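Putative uncharacterized protein (Coprinopsis cinerea, PDB 3W9A) is a glycoside hydrolase of family 131, whose beta-jelly-roll catalytic domain probably cleaves beta-glucans. Local coordinates at residues Tyr30-Lys35 with Thr79-Gln84; Phe98-Thr103 with Trp215-Val220; Val116-Ser121 with Gly202-Val207. All coordinates share one frame; numbering follows the deposited sequence.

Contact 1: residues Tyr30-Lys35 with Thr79-Gln84; sequences YQWYIK and TELIPQ
Gln31 and Ile82 face each other as an antiparallel hydrogen-bonded pair where the edge strand 30-34 joins strand 77-83 in one sheet of the beta-jelly roll. Gln31 N gives a nearly straight bond to Ile82 O (2.7 Å), and Ile82 N returns a bond to Gln31 O. On the side of the sheet that carries Gln31, Ile34, Glu80 and Ile82, the Gln31 chain runs extended beyond CG and crosses that of Ile82, its OE1 resting 3.6 Å from Ile82 CB. Its NE2 reaches Gln84 OE1 at 3.1 Å. The two amide planes are turned 49° apart; the acceptor lies in the Gln31 amide plane, while the donor stands above the plane of the Gln84 carbonyl. Trp21 and Gln26 also donate to Gln84 OE1, which three N-H groups thus grip. Ile34 lays CG2 against the carboxylate of Glu80, 3.6 Å from CD; that carboxylate is held by Arg78 and His200. On the other side, Leu81 is wedged between two rings. Its CB meets Tyr30 CD1 at 3.7 Å, the side chains crossing at about a right angle, and its CD2 meets Trp32 CE3. The indole, CG anti to the backbone N (chi1 174°), is brought toward strand 77-83 and turns an edge to Glu80 O. Further along, the strands spread and a water fills in, donating to Gln31 O and to Glu80 O and accepting from Tyr33 N at 2.8 Å.

Contact 2: residues Phe98-Thr103 with Trp215-Val220; sequences FSIKRT and WYVSGV
Tyr216 and Lys101 form one of two antiparallel hydrogen-bonded pairs that knit strands 93-101 and 213-224 together within a sheet of the beta-jelly roll. The other is Ser99 with Ser218, and each pair is closed by two backbone bonds. The side of Ile100, Val217 and Trp215 looks into the protein and is tightly and apolarly packed: Ile100 CG1, anti to the backbone N (chi1 -170°), carries CD1 to within 3.6 Å of Trp215 CE3, and Val116 of strand 114-119 covers both side chains. The reverse side is more polar and holds water. There the extended Lys101 chain passes over one face of the Tyr216 ring, CE 4.2 Å from its centroid in a CH-pi contact, while NZ lies in a long, weak ion pair with Asp154. Thr103 CG2 touches Tyr216 CE2 at 3.7 Å, a water accepts from both Thr103 OG1 and Tyr216 OH, and Tyr50 meets the ring edge-to-face. An alanine in place of Tyr216 would probably leave the Lys101 chain and Thr103 CG2 without the ring they pack on and remove one anchor of that water. At the far end a second water links Gly219 O to Ser99 OG, which also pairs with Asn158 ND2.

Contact 3: residues Val116-Ser121 with Gly202-Val207; sequences VMFFES and GVLRIV
Val116 and Val203 share a first torsion, each with CG1 anti to the backbone N (chi1 -169° and -173°); as cross-strand partners their side chains lie side by side, pointing the same way, and the matched torsions set each CG1 against the other residue's CG2, with Val116 CG1 4.1 Å from Val203 CG2. Phe118 adopts the less common setting, CG between its backbone N and carbonyl carbon (chi1 58°), which swings the ring back toward the second strand until CE2 lies 3.9 Å from Leu204 CB. These two side chains cross at about a right angle, and the imidazole of His200 stacks on the phenyl ring. Val116 and Val203 are an antiparallel non-hydrogen-bonded pair joining strands 114-119 and 203-205 in a sheet of the beta-jelly roll, and both chains turn a corner just there, at Met117 and at Gly202. The bond from Met117 N to Gly202 O (3.2 Å) ties the two corners together. The same oxygen also takes the CA-H of Val116 and lies close to Val116 CG1. At Gly202 the backbone angles would press any CB against the preceding carbonyl oxygen, so a side chain is hard to fit. Met117, a selenomethionine here, brings its selenium to 3.7 Å from Gly202 N, among Phe199 and Val201 of strand 199-201.

Contacts 1 and 3 belong to one sheet, their centres about 12 Å apart, because strands 77-83 and 203-205 are neighbours: Thr79 N lies 3.0 Å from Val203 O, a probable hydrogen bond. Glu80 of contact 1 also packs on contact 3, its OE1 3.3 Å from Phe118 CZ. Contact 2 lies in the other sheet and meets contact 3 across the interior of the jelly roll, Trp215 CG touching Val203 CG2 at 3.5 Å. Its link to contact 1 is slighter, Tyr30 OH against Val220 CB at 3.6 Å. Glycerol, probably from crystallisation, binds Tyr33 OH, and glycerol also binds Glu120 OE1, consistent with a pocket on the sheet shared by contacts 1 and 3.

Contact 1: residues Tyr30-Lys35 with Thr79-Gln84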
loop_
_atom_site.group_PDB
_atom_site.type_symbol
_atom_site.label_atom_id
_atom_site.label_comp_id
_atom_site.label_asym_id
_atom_site.label_seq_id
_atom_site.Cartn_x
_atom_site.Cartn_y
_atom_site.Cartn_z
ATOM N N TYR A 30 -1.090 -10.208 8.503
ATOM C CA TYR A 30 -1.962 -9.047 8.282
ATOM C C TYR A 30 -3.147 -9.014 9.238
ATOM O O TYR A 30 -3.861 -10.006 9.379
ATOM C CB TYR A 30 -2.524 -9.089 6.868
ATOM C CG TYR A 30 -1.567 -8.694 5.776
ATOM C CD1 TYR A 30 -1.311 -7.353 5.503
ATOM C CD2 TYR A 30 -0.957 -9.646 4.975
ATOM C CE1 TYR A 30 -0.452 -6.980 4.469
ATOM C CE2 TYR A 30 -0.103 -9.271 3.940
ATOM C CZ TYR A 30 0.133 -7.937 3.695
ATOM O OH TYR A 30 0.971 -7.545 2.685
ATOM N N GLN A 31 -3.366 -7.852 9.851
ATOM C CA GLN A 31 -4.558 -7.602 10.660
ATOM C C GLN A 31 -5.680 -7.166 9.730
ATOM O O GLN A 31 -5.478 -6.350 8.838
ATOM C CB GLN A 31 -4.321 -6.525 11.678
ATOM C CG GLN A 31 -3.066 -6.699 12.499
ATOM C CD GLN A 31 -2.930 -5.673 13.592
ATOM O OE1 GLN A 31 -3.371 -4.535 13.465
ATOM N NE2 GLN A 31 -2.281 -6.062 14.658
ATOM N N TRP A 32 -6.864 -7.707 9.955
ATOM C CA TRP A 32 -7.966 -7.452 9.046
ATOM C C TRP A 32 -9.189 -7.115 9.909
ATOM O O TRP A 32 -9.866 -8.008 10.429
ATOM C CB TRP A 32 -8.175 -8.670 8.177
ATOM C CG TRP A 32 -9.376 -8.655 7.268
ATOM C CD1 TRP A 32 -10.263 -9.659 7.089
ATOM C CD2 TRP A 32 -9.799 -7.581 6.432
ATOM N NE1 TRP A 32 -11.222 -9.289 6.184
ATOM C CE2 TRP A 32 -10.950 -8.015 5.755
ATOM C CE3 TRP A 32 -9.288 -6.300 6.157
ATOM C CZ2 TRP A 32 -11.624 -7.216 4.842
ATOM C CZ3 TRP A 32 -9.958 -5.504 5.223
ATOM C CH2 TRP A 32 -11.103 -5.962 4.579
ATOM N N TYR A 33 -9.376 -5.819 10.127
ATOM C CA TYR A 33 -10.519 -5.294 10.901
ATOM C C TYR A 33 -11.068 -3.964 10.367
ATOM O O TYR A 33 -12.177 -3.611 10.700
ATOM C CB TYR A 33 -10.168 -5.147 12.387
ATOM C CG TYR A 33 -9.090 -4.130 12.693
ATOM C CD1 TYR A 33 -9.410 -2.828 13.044
ATOM C CD2 TYR A 33 -7.749 -4.475 12.618
ATOM C CE1 TYR A 33 -8.415 -1.890 13.323
ATOM C CE2 TYR A 33 -6.751 -3.551 12.897
ATOM C CZ TYR A 33 -7.078 -2.259 13.240
ATOM O OH TYR A 33 -6.061 -1.352 13.508
ATOM N N ILE A 34 -10.283 -3.210 9.584
ATOM C CA ILE A 34 -10.750 -1.951 9.024
ATOM C C ILE A 34 -11.517 -2.290 7.739
ATOM O O ILE A 34 -10.963 -2.309 6.657
ATOM C CB ILE A 34 -9.580 -0.962 8.761
ATOM C CG1 ILE A 34 -8.833 -0.657 10.062
ATOM C CG2 ILE A 34 -10.083 0.352 8.187
ATOM C CD1 ILE A 34 -7.614 0.237 9.895
ATOM N N LYS A 35 -12.802 -2.584 7.880
ATOM C CA LYS A 35 -13.591 -3.089 6.778
ATOM C C LYS A 35 -15.074 -2.872 7.011
ATOM O O LYS A 35 -15.493 -2.598 8.143
ATOM C CB LYS A 35 -13.364 -4.587 6.670
ATOM C CG LYS A 35 -13.844 -5.343 7.889
ATOM C CD LYS A 35 -13.262 -6.735 7.972
ATOM C CE LYS A 35 -13.873 -7.511 9.127
ATOM N NZ LYS A 35 -13.065 -8.720 9.453
ATOM N N THR A 79 -10.944 0.063 2.978
ATOM C CA THR A 79 -10.572 -1.354 2.953
ATOM C C THR A 79 -9.090 -1.381 3.174
ATOM O O THR A 79 -8.340 -1.029 2.273
ATOM C CB THR A 79 -10.877 -2.009 1.610
ATOM O OG1 THR A 79 -12.297 -2.055 1.412
ATOM C CG2 THR A 79 -10.310 -3.424 1.562
ATOM N N GLU A 80 -8.665 -1.740 4.381
ATOM C CA GLU A 80 -7.265 -1.570 4.780
ATOM C C GLU A 80 -6.814 -2.738 5.651
ATOM O O GLU A 80 -7.500 -3.114 6.597
ATOM C CB GLU A 80 -7.082 -0.246 5.539
ATOM C CG GLU A 80 -8.120 0.781 5.129
ATOM C CD GLU A 80 -8.027 2.118 5.819
ATOM O OE1 GLU A 80 -7.303 2.270 6.816
ATOM O OE2 GLU A 80 -8.707 3.043 5.329
ATOM N N LEU A 81 -5.667 -3.303 5.322
ATOM C CA LEU A 81 -4.996 -4.260 6.206
ATOM C C LEU A 81 -3.879 -3.552 6.933
ATOM O O LEU A 81 -3.436 -2.487 6.499
ATOM C CB LEU A 81 -4.414 -5.402 5.375
ATOM C CG LEU A 81 -5.428 -6.268 4.625
ATOM C CD1 LEU A 81 -4.827 -6.788 3.325
ATOM C CD2 LEU A 81 -5.925 -7.417 5.494
ATOM N N ILE A 82 -3.419 -4.145 8.026
ATOM C CA ILE A 82 -2.311 -3.614 8.807
ATOM C C ILE A 82 -1.308 -4.737 9.039
ATOM O O ILE A 82 -1.700 -5.884 9.225
ATOM C CB ILE A 82 -2.751 -3.115 10.193
ATOM C CG1 ILE A 82 -3.966 -2.173 10.107
ATOM C CG2 ILE A 82 -1.590 -2.477 10.950
ATOM C CD1 ILE A 82 -3.666 -0.797 9.566
ATOM N N PRO A 83 -0.011 -4.427 8.977
ATOM C CA PRO A 83 0.943 -5.486 9.267
ATOM C C PRO A 83 0.743 -6.063 10.652
ATOM O O PRO A 83 0.521 -5.314 11.600
ATOM C CB PRO A 83 2.290 -4.771 9.189
ATOM C CG PRO A 83 2.058 -3.679 8.205
ATOM C CD PRO A 83 0.656 -3.208 8.503
ATOM N N GLN A 84 0.801 -7.384 10.743
ATOM C CA GLN A 84 0.848 -8.086 12.018
ATOM C C GLN A 84 2.279 -8.546 12.235
ATOM O O GLN A 84 2.789 -9.350 11.453
ATOM C CB GLN A 84 -0.078 -9.302 11.994
ATOM C CG GLN A 84 -0.030 -10.164 13.264
ATOM C CD GLN A 84 -0.630 -9.453 14.460
ATOM O OE1 GLN A 84 -1.806 -9.103 14.468
ATOM N NE2 GLN A 84 0.161 -9.298 15.504
HETATM O O HOH W 1 -7.377 -4.111 9.061
#

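Contact 2: residues Phe98-Thr103 with Trp215-Val220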
loop_
_atom_site.group_PDB
_atom_site.type_symbol
_atom_site.label_atom_id
_atom_site.label_comp_id
_atom_site.label_asym_id
_atom_site.label_seq_id
_atom_site.Cartn_x
_atom_site.Cartn_y
_atom_site.Cartn_z
ATOM N N PHE A 98 6.145 -1.566 -1.691
ATOM C CA PHE A 98 4.913 -2.058 -2.286
ATOM C C PHE A 98 4.863 -1.634 -3.739
ATOM O O PHE A 98 5.591 -0.713 -4.163
ATOM C CB PHE A 98 3.667 -1.521 -1.569
ATOM C CG PHE A 98 3.574 -0.023 -1.555
ATOM C CD1 PHE A 98 2.783 0.648 -2.486
ATOM C CD2 PHE A 98 4.279 0.717 -0.614
ATOM C CE1 PHE A 98 2.718 2.026 -2.490
ATOM C CE2 PHE A 98 4.216 2.102 -0.617
ATOM C CZ PHE A 98 3.427 2.751 -1.550
ATOM N N SER A 99 3.983 -2.298 -4.482
ATOM C CA SER A 99 3.653 -1.946 -5.856
ATOM C C SER A 99 2.151 -1.835 -5.986
ATOM O O SER A 99 1.415 -2.677 -5.475
ATOM C CB SER A 99 4.142 -3.018 -6.849
ATOM O OG SER A 99 5.525 -3.302 -6.674
ATOM N N ILE A 100 1.711 -0.830 -6.724
ATOM C CA ILE A 100 0.314 -0.538 -6.857
ATOM C C ILE A 100 -0.062 -0.238 -8.322
ATOM O O ILE A 100 0.754 0.251 -9.123
ATOM C CB ILE A 100 -0.043 0.609 -5.884
ATOM C CG1 ILE A 100 -1.550 0.819 -5.789
ATOM C CG2 ILE A 100 0.624 1.911 -6.273
ATOM C CD1 ILE A 100 -1.973 1.516 -4.512
ATOM N N LYS A 101 -1.288 -0.587 -8.686
ATOM C CA LYS A 101 -1.833 -0.180 -9.977
ATOM C C LYS A 101 -3.338 -0.114 -9.960
ATOM O O LYS A 101 -4.001 -0.598 -9.024
ATOM C CB LYS A 101 -1.418 -1.138 -11.088
ATOM C CG LYS A 101 -2.183 -2.457 -11.099
ATOM C CD LYS A 101 -2.310 -3.028 -12.499
ATOM C CE LYS A 101 -3.180 -4.264 -12.496
ATOM N NZ LYS A 101 -3.172 -4.918 -13.830
ATOM N N ARG A 102 -3.861 0.472 -11.034
ATOM C CA ARG A 102 -5.288 0.443 -11.335
ATOM C C ARG A 102 -5.482 -0.132 -12.725
ATOM O O ARG A 102 -4.516 -0.277 -13.476
ATOM C CB ARG A 102 -5.881 1.849 -11.258
ATOM C CG ARG A 102 -5.343 2.840 -12.282
ATOM C CD ARG A 102 -6.329 3.984 -12.418
ATOM N NE ARG A 102 -6.103 4.796 -13.595
ATOM C CZ ARG A 102 -6.816 4.730 -14.722
ATOM N NH1 ARG A 102 -7.799 3.849 -14.874
ATOM N NH2 ARG A 102 -6.530 5.562 -15.718
ATOM N N THR A 103 -6.722 -0.471 -13.061
ATOM C CA THR A 103 -7.081 -0.815 -14.443
ATOM C C THR A 103 -8.132 0.170 -14.917
ATOM O O THR A 103 -8.396 1.185 -14.263
ATOM C CB THR A 103 -7.603 -2.265 -14.564
ATOM O OG1 THR A 103 -8.870 -2.412 -13.897
ATOM C CG2 THR A 103 -6.600 -3.258 -13.983
ATOM N N TRP A 215 -8.253 -1.300 -6.502
ATOM C CA TRP A 215 -6.839 -0.981 -6.484
ATOM C C TRP A 215 -6.126 -2.322 -6.390
ATOM O O TRP A 215 -6.635 -3.248 -5.747
ATOM C CB TRP A 215 -6.511 -0.130 -5.251
ATOM C CG TRP A 215 -7.158 1.232 -5.235
ATOM C CD1 TRP A 215 -8.483 1.521 -5.058
ATOM C CD2 TRP A 215 -6.486 2.484 -5.362
ATOM N NE1 TRP A 215 -8.676 2.870 -5.117
ATOM C CE2 TRP A 215 -7.464 3.488 -5.297
ATOM C CE3 TRP A 215 -5.156 2.847 -5.557
ATOM C CZ2 TRP A 215 -7.153 4.833 -5.378
ATOM C CZ3 TRP A 215 -4.849 4.197 -5.678
ATOM C CH2 TRP A 215 -5.841 5.168 -5.579
ATOM N N TYR A 216 -4.981 -2.451 -7.047
ATOM C CA TYR A 216 -4.203 -3.678 -6.970
ATOM C C TYR A 216 -2.884 -3.423 -6.266
ATOM O O TYR A 216 -2.217 -2.407 -6.496
ATOM C CB TYR A 216 -3.975 -4.267 -8.356
ATOM C CG TYR A 216 -5.252 -4.567 -9.133
ATOM C CD1 TYR A 216 -5.675 -5.873 -9.346
ATOM C CD2 TYR A 216 -6.029 -3.536 -9.668
ATOM C CE1 TYR A 216 -6.816 -6.157 -10.078
ATOM C CE2 TYR A 216 -7.185 -3.813 -10.378
ATOM C CZ TYR A 216 -7.567 -5.117 -10.582
ATOM O OH TYR A 216 -8.711 -5.388 -11.289
ATOM N N VAL A 217 -2.514 -4.348 -5.390
ATOM C CA VAL A 217 -1.331 -4.179 -4.536
ATOM C C VAL A 217 -0.525 -5.462 -4.581
ATOM O O VAL A 217 -1.097 -6.545 -4.450
ATOM C CB VAL A 217 -1.733 -3.916 -3.070
ATOM C CG1 VAL A 217 -0.506 -3.852 -2.163
ATOM C CG2 VAL A 217 -2.564 -2.657 -2.955
ATOM N N SER A 218 0.787 -5.366 -4.772
ATOM C CA SER A 218 1.639 -6.552 -4.670
ATOM C C SER A 218 3.043 -6.216 -4.194
ATOM O O SER A 218 3.436 -5.054 -4.154
ATOM C CB SER A 218 1.707 -7.263 -6.014
ATOM O OG SER A 218 2.342 -6.439 -6.958
ATOM N N GLY A 219 3.786 -7.253 -3.823
ATOM C CA GLY A 219 5.177 -7.097 -3.416
ATOM C C GLY A 219 5.349 -6.215 -2.189
ATOM O O GLY A 219 6.171 -5.293 -2.182
ATOM N N VAL A 220 4.566 -6.504 -1.152
ATOM C CA VAL A 220 4.572 -5.691 0.057
ATOM C C VAL A 220 5.532 -6.284 1.079
ATOM O O VAL A 220 5.403 -7.453 1.434
ATOM C CB VAL A 220 3.163 -5.590 0.672
ATOM C CG1 VAL A 220 3.173 -4.633 1.862
ATOM C CG2 VAL A 220 2.161 -5.116 -0.374
HETATM O O HOH W 2 7.103 -3.956 -4.468
HETATM O O HOH W 3 -10.476 -3.762 -11.867
#

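Contact 3: residues Val116-Ser121 with Gly202-Val207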
loop_
_atom_site.group_PDB
_atom_site.type_symbol
_atom_site.label_atom_id
_atom_site.label_comp_id
_atom_site.label_asym_id
_atom_site.label_seq_id
_atom_site.Cartn_x
_atom_site.Cartn_y
_atom_site.Cartn_z
ATOM N N VAL A 116 -3.925 6.442 0.329
ATOM C CA VAL A 116 -3.544 5.076 0.055
ATOM C C VAL A 116 -2.167 4.805 0.604
ATOM O O VAL A 116 -1.292 5.659 0.517
ATOM C CB VAL A 116 -3.544 4.817 -1.447
ATOM C CG1 VAL A 116 -3.407 3.340 -1.719
ATOM C CG2 VAL A 116 -4.833 5.364 -2.089
HETATM N N MSE A 117 -1.980 3.615 1.167
HETATM C CA MSE A 117 -0.679 3.203 1.699
HETATM C C MSE A 117 -0.176 4.230 2.699
HETATM O O MSE A 117 0.919 4.751 2.588
HETATM C CB MSE A 117 0.296 2.947 0.538
HETATM C CG MSE A 117 -0.209 2.005 -0.571
HETATM SE SE MSE A 117 -0.733 0.194 0.075
HETATM C CE MSE A 117 0.890 -0.148 1.149
ATOM N N PHE A 118 -0.994 4.492 3.711
ATOM C CA PHE A 118 -0.768 5.588 4.646
ATOM C C PHE A 118 -0.552 5.101 6.062
ATOM O O PHE A 118 -1.160 4.116 6.488
ATOM C CB PHE A 118 -1.943 6.584 4.646
ATOM C CG PHE A 118 -3.294 5.988 4.988
ATOM C CD1 PHE A 118 -3.757 5.944 6.298
ATOM C CD2 PHE A 118 -4.147 5.555 3.980
ATOM C CE1 PHE A 118 -5.022 5.420 6.590
ATOM C CE2 PHE A 118 -5.403 5.032 4.268
ATOM C CZ PHE A 118 -5.850 4.979 5.565
ATOM N N PHE A 119 0.301 5.817 6.789
ATOM C CA PHE A 119 0.372 5.662 8.234
ATOM C C PHE A 119 -0.804 6.387 8.851
ATOM O O PHE A 119 -1.324 7.332 8.254
ATOM C CB PHE A 119 1.673 6.237 8.785
ATOM C CG PHE A 119 2.869 5.422 8.453
ATOM C CD1 PHE A 119 3.280 4.403 9.283
ATOM C CD2 PHE A 119 3.585 5.678 7.305
ATOM C CE1 PHE A 119 4.380 3.645 8.975
ATOM C CE2 PHE A 119 4.704 4.942 6.991
ATOM C CZ PHE A 119 5.105 3.923 7.827
ATOM N N GLU A 120 -1.202 5.963 10.055
ATOM C CA GLU A 120 -2.322 6.584 10.787
ATOM C C GLU A 120 -2.195 8.109 10.856
ATOM O O GLU A 120 -3.174 8.835 10.621
ATOM C CB GLU A 120 -2.433 5.988 12.194
ATOM C CG GLU A 120 -3.501 6.596 13.088
ATOM C CD GLU A 120 -4.922 6.294 12.653
ATOM O OE1 GLU A 120 -5.181 5.539 11.698
ATOM O OE2 GLU A 120 -5.826 6.817 13.307
ATOM N N SER A 121 -0.987 8.584 11.144
ATOM C CA SER A 121 -0.713 10.021 11.271
ATOM C C SER A 121 -0.554 10.740 9.923
ATOM O O SER A 121 -0.378 11.956 9.878
ATOM C CB SER A 121 0.560 10.217 12.076
ATOM O OG SER A 121 1.698 9.807 11.308
ATOM N N GLY A 202 -3.810 -0.456 1.988
ATOM C CA GLY A 202 -5.142 -0.342 1.414
ATOM C C GLY A 202 -5.544 1.076 1.073
ATOM O O GLY A 202 -4.688 1.931 0.816
ATOM N N VAL A 203 -6.856 1.318 1.076
ATOM C CA VAL A 203 -7.426 2.528 0.480
ATOM C C VAL A 203 -8.529 3.100 1.320
ATOM O O VAL A 203 -9.418 2.368 1.765
ATOM C CB VAL A 203 -8.064 2.232 -0.890
ATOM C CG1 VAL A 203 -8.504 3.527 -1.558
ATOM C CG2 VAL A 203 -7.086 1.490 -1.768
ATOM N N LEU A 204 -8.459 4.413 1.516
ATOM C CA LEU A 204 -9.530 5.189 2.089
ATOM C C LEU A 204 -9.972 6.172 1.041
ATOM O O LEU A 204 -9.127 6.831 0.408
ATOM C CB LEU A 204 -9.053 5.933 3.346
ATOM C CG LEU A 204 -10.017 6.898 4.064
ATOM C CD1 LEU A 204 -9.591 6.984 5.519
ATOM C CD2 LEU A 204 -10.024 8.298 3.454
ATOM N N ARG A 205 -11.285 6.260 0.838
ATOM C CA ARG A 205 -11.882 7.386 0.099
ATOM C C ARG A 205 -12.909 8.110 0.978
ATOM O O ARG A 205 -13.772 7.467 1.592
ATOM C CB ARG A 205 -12.555 6.912 -1.192
ATOM C CG ARG A 205 -12.668 8.015 -2.219
ATOM C CD ARG A 205 -13.363 7.532 -3.479
ATOM N NE ARG A 205 -14.804 7.508 -3.310
ATOM C CZ ARG A 205 -15.661 6.981 -4.174
ATOM N NH1 ARG A 205 -15.246 6.395 -5.302
ATOM N NH2 ARG A 205 -16.951 7.055 -3.913
ATOM N N ILE A 206 -12.838 9.439 1.013
ATOM C CA ILE A 206 -13.696 10.217 1.910
ATOM C C ILE A 206 -15.157 10.164 1.465
ATOM O O ILE A 206 -16.018 9.823 2.265
ATOM C CB ILE A 206 -13.222 11.678 2.082
ATOM C CG1 ILE A 206 -11.855 11.731 2.777
ATOM C CG2 ILE A 206 -14.206 12.497 2.924
ATOM C CD1 ILE A 206 -11.176 13.077 2.677
ATOM N N VAL A 207 -15.432 10.489 0.207
ATOM C CA VAL A 207 -16.819 10.534 -0.294
ATOM C C VAL A 207 -17.340 9.135 -0.606
ATOM O O VAL A 207 -16.712 8.393 -1.351
ATOM C CB VAL A 207 -16.938 11.417 -1.549
ATOM C CG1 VAL A 207 -18.341 11.336 -2.153
ATOM C CG2 VAL A 207 -16.610 12.852 -1.186
#